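Local coordinates for tailspike protein (Siphovirus 9NA, PDB 3RIQ) that binds the lipopolysaccharide of Salmonella as the phage's receptor-recognition spike and cleaves its O-antigen chains as an endorhamnosidase, at the interface of chains A and B. Sequence-based numbering; all coordinates share one arbitrary frame. Chains: chain A/B, Tailspike protein.

The interface of chains A and B. Residues chain A 471, 473, 489-490; chain B 477-479, 484.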
loop_
_atom_site.group_PDB
_atom_site.type_symbol
_atom_site.label_atom_id
_atom_site.label_comp_id
_atom_site.label_asym_id
_atom_site.label_seq_id
_atom_site.Cartn_x
_atom_site.Cartn_y
_atom_site.Cartn_z
ATOM N N SER A 471 38.931 -1.104 20.192
ATOM C CA SER A 471 38.022 0.008 20.414
ATOM C C SER A 471 38.183 0.674 21.783
ATOM O O SER A 471 38.753 0.096 22.733
ATOM C CB SER A 471 36.555 -0.454 20.274
ATOM O OG SER A 471 36.165 -1.219 21.419
ATOM N N VAL A 473 35.405 2.515 24.522
ATOM C CA VAL A 473 33.991 2.791 24.847
ATOM C C VAL A 473 33.947 4.033 25.746
ATOM O O VAL A 473 34.792 4.180 26.645
ATOM C CB VAL A 473 33.400 1.552 25.527
ATOM C CG1 VAL A 473 32.030 1.841 26.236
ATOM C CG2 VAL A 473 33.272 0.419 24.496
ATOM N N LEU A 489 36.457 3.076 28.603
ATOM C CA LEU A 489 37.019 1.727 28.756
ATOM C C LEU A 489 38.002 1.448 27.629
ATOM O O LEU A 489 37.708 1.725 26.455
ATOM C CB LEU A 489 35.936 0.640 28.734
ATOM C CG LEU A 489 34.848 0.626 29.814
ATOM C CD1 LEU A 489 35.381 0.299 31.203
ATOM C CD2 LEU A 489 34.112 1.924 29.833
ATOM N N ASN A 490 39.172 0.912 28.001
ATOM C CA ASN A 490 40.205 0.469 27.055
ATOM C C ASN A 490 40.927 1.599 26.287
ATOM O O ASN A 490 41.367 1.393 25.151
ATOM C CB ASN A 490 39.655 -0.616 26.090
ATOM C CG ASN A 490 40.770 -1.408 25.405
ATOM O OD1 ASN A 490 41.786 -1.742 26.063
ATOM N ND2 ASN A 490 40.613 -1.686 24.099
ATOM N N ALA B 477 34.585 -3.101 25.831
ATOM C CA ALA B 477 35.258 -2.746 24.582
ATOM C C ALA B 477 35.876 -4.006 23.955
ATOM O O ALA B 477 35.568 -5.126 24.373
ATOM C CB ALA B 477 36.361 -1.683 24.846
ATOM N N ILE B 478 36.724 -3.817 22.947
ATOM C CA ILE B 478 37.375 -4.939 22.273
ATOM C C ILE B 478 38.854 -4.567 22.045
ATOM O O ILE B 478 39.197 -3.390 21.882
ATOM C CB ILE B 478 36.622 -5.307 20.925
ATOM C CG1 ILE B 478 37.016 -6.716 20.417
ATOM C CG2 ILE B 478 36.801 -4.210 19.850
ATOM C CD1 ILE B 478 36.075 -7.298 19.311
ATOM N N GLN B 479 39.706 -5.591 22.029
ATOM C CA GLN B 479 41.148 -5.422 21.763
ATOM C C GLN B 479 41.702 -6.731 21.175
ATOM O O GLN B 479 41.468 -7.794 21.736
ATOM C CB GLN B 479 41.908 -5.083 23.071
ATOM C CG GLN B 479 43.385 -4.761 22.866
ATOM C CD GLN B 479 43.617 -3.464 22.124
ATOM O OE1 GLN B 479 42.932 -2.471 22.364
ATOM N NE2 GLN B 479 44.591 -3.470 21.197
ATOM N N VAL B 484 37.224 -6.853 26.064
ATOM C CA VAL B 484 38.133 -6.430 27.148
ATOM C C VAL B 484 37.546 -5.249 27.925
ATOM O O VAL B 484 36.572 -4.637 27.496
ATOM C CB VAL B 484 39.531 -5.969 26.616
ATOM C CG1 VAL B 484 40.285 -7.090 25.919
ATOM C CG2 VAL B 484 39.412 -4.751 25.737
#
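The side-chain amide nitrogen ND2 of A:Asn490 donates to both chains: to the side-chain carbonyl OE1 of B:Gln479 at 3.0 Å and to backbone O of A:Ser471 in its own chain at 2.9 Å. This is a patch of subunit contact in a P22-type tailspike, a trimer of right-handed beta-helices, toward the C-terminal end of the spike, where strand 470-479 of chain A meets the same strand of chain B at different residues.

At B:Gln479 the N-H arrives in the carbonyl plane on a lone pair of OE1, and the two amides are turned 68° apart, so they meet crosswise and not as a flat pair. A bend at chi2 (68°) folds the glutamine chain and brings OE1 to the asparagine. The two acceptors together should fix the rotation of the A:Asn490 amide. Backbone O of B:Ile478 also lies near ND2, but neither amide hydrogen is aimed at it; that oxygen instead accepts from the backbone N of A:Ser471 at 2.9 Å.

A:Ser471 completes a pair of bonds with B:Ile478, because its hydroxyl OG takes the backbone N-H of that residue at 3.1 Å. With chi1 at 74°, OG sits between its own N and carbonyl carbon, which lets backbone and side chain grip the same isoleucine. The CG2 methyl of B:Ile478 packs beside this serine, 3.8 Å from its CB.

On one side the asparagine packs against methyl groups of chain B. The CG2 methyl of B:Val484 sits over the face of the A:Asn490 amide, 3.6 Å from its carbon CG, while the methyl CB of B:Ala477 lies against the asparagine CB at 3.7 Å. Farther along strand 470-479 of chain A, the CG2 branch of A:Val473 touches the CA of B:Ala477.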